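Local coordinates for protein aldehyde dehydrogenase (Staphylococcus aureus, PDB 6K0Z) that oxidises the carotenoid aldehyde 4,4'-diaponeurosporen-4-al to 4,4'-diaponeurosporenoic acid with NAD+, a step in the biosynthesis of staphyloxanthin, at residues L55-G60 / T150-R155; I71-K76 / P124-F129. The protein carries 1 engineered substitution. One frame throughout, in Å; residues are numbered along the deposited sequence.

Interaction 1 (L55-G60 / T150-R155)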
# COMPACT_ATOMS: atom_id res chain seq x y z
N LEU A 55 24.61 20.28 -8.18
CA LEU A 55 24.97 18.87 -8.08
C LEU A 55 26.48 18.67 -8.09
O LEU A 55 27.02 17.82 -7.38
CB LEU A 55 24.31 18.09 -9.23
CG LEU A 55 22.79 17.97 -9.16
CD1 LEU A 55 22.27 17.43 -10.48
CD2 LEU A 55 22.37 17.08 -8.01
N TYR A 56 27.19 19.48 -8.88
CA TYR A 56 28.64 19.34 -8.90
C TYR A 56 29.29 19.89 -7.63
O TYR A 56 30.23 19.28 -7.12
CB TYR A 56 29.25 20.01 -10.14
CG TYR A 56 30.75 19.85 -10.19
CD1 TYR A 56 31.33 18.71 -10.75
CD2 TYR A 56 31.60 20.82 -9.65
CE1 TYR A 56 32.71 18.55 -10.79
CE2 TYR A 56 32.97 20.66 -9.68
CZ TYR A 56 33.52 19.53 -10.25
OH TYR A 56 34.89 19.36 -10.29
N THR A 57 28.82 21.04 -7.11
CA THR A 57 29.46 21.57 -5.91
C THR A 57 29.11 20.75 -4.67
O THR A 57 29.88 20.72 -3.71
CB THR A 57 29.11 23.04 -5.66
OG1 THR A 57 27.80 23.14 -5.06
CG2 THR A 57 29.23 23.90 -6.90
N ASP A 58 27.95 20.09 -4.66
CA ASP A 58 27.55 19.30 -3.50
C ASP A 58 28.03 17.86 -3.56
O ASP A 58 28.36 17.28 -2.52
CB ASP A 58 26.03 19.32 -3.33
CG ASP A 58 25.51 20.68 -2.92
OD1 ASP A 58 26.28 21.49 -2.34
OD2 ASP A 58 24.30 20.93 -3.14
N LEU A 59 28.06 17.26 -4.76
CA LEU A 59 28.37 15.84 -4.90
C LEU A 59 29.46 15.55 -5.92
O LEU A 59 29.67 14.37 -6.26
CB LEU A 59 27.11 15.06 -5.29
CG LEU A 59 25.98 15.04 -4.27
CD1 LEU A 59 24.67 14.69 -4.94
CD2 LEU A 59 26.31 14.04 -3.20
N GLY A 60 30.16 16.57 -6.42
CA GLY A 60 31.18 16.37 -7.43
C GLY A 60 30.64 15.63 -8.64
O GLY A 60 31.37 14.94 -9.35
N THR A 150 22.96 18.48 0.97
CA THR A 150 23.27 19.09 -0.31
C THR A 150 22.59 20.45 -0.36
O THR A 150 21.54 20.60 -1.00
CB THR A 150 22.83 18.20 -1.47
OG1 THR A 150 21.42 17.97 -1.37
CG2 THR A 150 23.56 16.87 -1.43
N PRO A 151 23.16 21.47 0.29
CA PRO A 151 22.39 22.70 0.54
C PRO A 151 22.08 23.52 -0.70
O PRO A 151 20.99 24.08 -0.82
CB PRO A 151 23.28 23.48 1.52
CG PRO A 151 24.36 22.49 1.96
CD PRO A 151 24.52 21.55 0.83
N ASN A 152 23.03 23.62 -1.63
CA ASN A 152 22.79 24.43 -2.82
C ASN A 152 21.76 23.76 -3.72
O ASN A 152 20.92 24.45 -4.31
CB ASN A 152 24.10 24.67 -3.56
CG ASN A 152 25.11 25.41 -2.70
OD1 ASN A 152 26.22 24.92 -2.46
ND2 ASN A 152 24.74 26.60 -2.23
N VAL A 153 21.79 22.43 -3.82
CA VAL A 153 20.72 21.73 -4.53
C VAL A 153 19.38 22.04 -3.88
O VAL A 153 18.39 22.32 -4.57
CB VAL A 153 20.99 20.22 -4.58
CG1 VAL A 153 19.81 19.53 -5.21
CG2 VAL A 153 22.23 19.94 -5.38
N ALA A 154 19.34 22.02 -2.55
CA ALA A 154 18.10 22.28 -1.83
C ALA A 154 17.53 23.65 -2.18
O ALA A 154 16.33 23.78 -2.47
CB ALA A 154 18.35 22.18 -0.32
N ARG A 155 18.37 24.69 -2.18
CA ARG A 155 17.90 26.04 -2.47
C ARG A 155 17.53 26.21 -3.94
O ARG A 155 16.56 26.92 -4.24
CB ARG A 155 18.96 27.06 -2.10
CG ARG A 155 18.59 28.44 -2.59
CD ARG A 155 17.66 29.14 -1.62
NE ARG A 155 17.86 28.67 -0.26
CZ ARG A 155 18.58 29.34 0.64
NH1 ARG A 155 18.73 28.84 1.86
NH2 ARG A 155 19.19 30.51 0.33
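The carboxylate of Asp58 carries Thr150 and Pro151 over one of its faces, with Pro151 CD 3.6 Å from Asp58 OD1, and Thr57 OG1 lies toward the other. Beyond its oxygens is the amide of Asn152, turned only 9° from the carboxylate plane; Asn152 OD1 stands 3.4 Å from Asp58 OD1, two acceptors side by side without a hydrogen bond. Val153 N donates to Asp58 OD2 at 3.0 Å, with an N-H...O angle of 162°, and meets it nearly along the C-O axis. Asp58 CG lies anti to its carbonyl carbon (chi1 -69°), which swings the carboxylate across to this amide. The arrangement sits at the start of helix 151-164, which in the Rossmann-like half of the fold crosses over from strand 141-145 to strand 170-172. Thr150, at the N-cap position, makes no capping bond through its side chain, while Asp58 takes an amide of the first turn from the last turn of helix 48-59. Its negative charge should suit this helix end, and proline, lacking an amide hydrogen, suits the first turn. Val153 CG2 presses within 3.2 Å of Asp58 OD2 and meets Leu55 CD2 at 3.9 Å, while Thr150 CG2 reaches Leu59 CG at 4.2 Å.

Interaction 2 (I71-K76 / P124-F129)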
# COMPACT_ATOMS: atom_id res chain seq x y z
N ILE A 71 18.10 14.92 -14.12
CA ILE A 71 17.35 15.83 -14.97
C ILE A 71 16.64 15.07 -16.08
O ILE A 71 15.42 15.18 -16.25
CB ILE A 71 18.26 16.93 -15.55
CG1 ILE A 71 19.01 17.62 -14.41
CG2 ILE A 71 17.44 17.91 -16.35
CD1 ILE A 71 19.82 18.81 -14.88
N GLY A 72 17.40 14.28 -16.85
CA GLY A 72 16.81 13.65 -18.01
C GLY A 72 15.73 12.66 -17.64
O GLY A 72 14.67 12.61 -18.27
N ILE A 73 15.97 11.87 -16.59
CA ILE A 73 15.02 10.85 -16.16
C ILE A 73 13.70 11.49 -15.74
O ILE A 73 12.62 10.92 -15.95
CB ILE A 73 15.65 10.01 -15.03
CG1 ILE A 73 14.70 8.90 -14.59
CG2 ILE A 73 16.06 10.92 -13.87
CD1 ILE A 73 14.57 7.77 -15.62
N THR A 74 13.75 12.67 -15.14
CA THR A 74 12.51 13.29 -14.67
C THR A 74 11.79 14.02 -15.80
O THR A 74 10.56 14.03 -15.84
CB THR A 74 12.81 14.24 -13.51
OG1 THR A 74 13.48 15.41 -14.00
CG2 THR A 74 13.70 13.55 -12.51
N LEU A 75 12.54 14.63 -16.72
CA LEU A 75 11.90 15.29 -17.86
C LEU A 75 11.11 14.30 -18.70
O LEU A 75 10.00 14.60 -19.15
CB LEU A 75 12.94 15.99 -18.73
CG LEU A 75 13.48 17.29 -18.12
CD1 LEU A 75 14.76 17.70 -18.82
CD2 LEU A 75 12.44 18.38 -18.23
N LYS A 76 11.66 13.11 -18.92
CA LYS A 76 10.90 12.10 -19.64
C LYS A 76 9.76 11.57 -18.80
O LYS A 76 8.71 11.20 -19.33
CB LYS A 76 11.79 10.95 -20.08
CG LYS A 76 11.37 10.34 -21.41
N PRO A 124 19.63 14.18 -4.91
CA PRO A 124 18.79 15.19 -4.24
C PRO A 124 17.67 15.70 -5.11
O PRO A 124 16.62 16.07 -4.58
CB PRO A 124 19.78 16.31 -3.91
CG PRO A 124 21.13 15.78 -4.19
CD PRO A 124 21.00 14.65 -5.15
N PHE A 125 17.87 15.76 -6.42
CA PHE A 125 16.86 16.30 -7.33
C PHE A 125 15.90 15.21 -7.78
O PHE A 125 14.68 15.40 -7.75
CB PHE A 125 17.55 16.95 -8.53
CG PHE A 125 16.64 17.79 -9.37
CD1 PHE A 125 16.43 19.12 -9.06
CD2 PHE A 125 15.98 17.24 -10.46
CE1 PHE A 125 15.59 19.91 -9.84
CE2 PHE A 125 15.13 18.02 -11.24
CZ PHE A 125 14.94 19.36 -10.93
N GLN A 126 16.45 14.08 -8.23
CA GLN A 126 15.64 12.97 -8.69
C GLN A 126 14.57 12.58 -7.67
O GLN A 126 13.38 12.49 -8.00
CB GLN A 126 16.57 11.79 -9.01
CG GLN A 126 15.99 10.41 -8.82
CD GLN A 126 15.12 9.97 -9.97
OE1 GLN A 126 14.76 10.78 -10.83
NE2 GLN A 126 14.78 8.69 -10.00
N LEU A 127 14.97 12.38 -6.42
CA LEU A 127 14.05 11.84 -5.43
C LEU A 127 13.09 12.89 -4.87
O LEU A 127 12.15 12.53 -4.16
CB LEU A 127 14.83 11.17 -4.30
CG LEU A 127 15.84 10.15 -4.82
CD1 LEU A 127 17.02 10.02 -3.86
CD2 LEU A 127 15.16 8.80 -5.07
N VAL A 128 13.28 14.17 -5.18
CA VAL A 128 12.22 15.13 -4.95
C VAL A 128 11.17 15.04 -6.06
O VAL A 128 9.97 15.02 -5.78
CB VAL A 128 12.78 16.56 -4.85
CG1 VAL A 128 11.65 17.56 -4.77
CG2 VAL A 128 13.66 16.69 -3.63
N PHE A 129 11.60 14.98 -7.32
CA PHE A 129 10.70 15.25 -8.44
C PHE A 129 10.03 14.02 -9.04
O PHE A 129 8.92 14.15 -9.55
CB PHE A 129 11.44 16.01 -9.53
CG PHE A 129 11.62 17.45 -9.20
CD1 PHE A 129 10.62 18.36 -9.47
CD2 PHE A 129 12.75 17.88 -8.53
CE1 PHE A 129 10.77 19.68 -9.12
CE2 PHE A 129 12.90 19.20 -8.17
CZ PHE A 129 11.91 20.10 -8.47
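Gln126 OE1 is pushed between two methyl groups of helix 63-89, 3.3 Å from Ile73 CG2 and 3.4 Å from Thr74 CG2, and this is where the contact is tight. The glutamine chain bends at its second torsion (chi2 80°), which turns the amide toward the other helix although its first bond does not head there. No hydrogen bond crosses the contact. Thr74 keeps its hydroxyl for its own helix: OG1 sits between the backbone N and the carbonyl carbon (chi1 72°), which turns it back to Ile71 O at 3.0 Å, tilted 31° from the carbonyl plane, and it shares that oxygen with the amide of Leu75. Threonine suits the place because it satisfies its hydroxyl locally and still offers a methyl to Gln126. The same OG1 lies near the plane of the Phe125 ring, at its edge, 4.1 Å from Phe125 CE2. Segment 124-129 leads into helix 126-138 from a loop that in aldehyde dehydrogenases carries the asparagine of the oxyanion hole, and the Gln126 side chain is about 9 Å from that of Glu217, a predicted active-site residue. The backbone Gln126 N donates to the Glu70 carboxylate (OE2) and so ties this part of segment 124-129 to helix 63-89. Packing slackens past Thr74. Phe129 approaches it only through its CB, 4.5 Å from Thr74 CG2; its ring turns away and puts CD2 3.5 Å above the centre of the Phe125 ring, an aromatic pair four residues apart that meets Ile157 and Ile161 of helix 151-164. On the other flank Ile73, partly exposed, turns its CD1 end away from the glutamine, and farther along the helix Lys76 packs on Phe464 of the second subunit.

Along the chain the segments come in the order 55-60, 71-76, 124-129, 150-155, so interaction 2 is formed wholly between the two halves of interaction 1. Helices 48-59 and 63-89 are consecutive and supply one side of each contact; the other sides come from helices 126-138 and 151-164, which accompany the parallel strands 104-118, 141-145 and 170-172. The centres are 14 Å apart, and Pro124 bridges them: its CB lies 3.5 Å from Val153 CG1 and its CD 3.7 Å from Leu59 CD1. Together they pack helices 48-59 and 63-89 onto the helices that flank the Rossmann-like sheet, with interaction 2 the nearer to the predicted active site and interaction 1 farther from the centre of the chain.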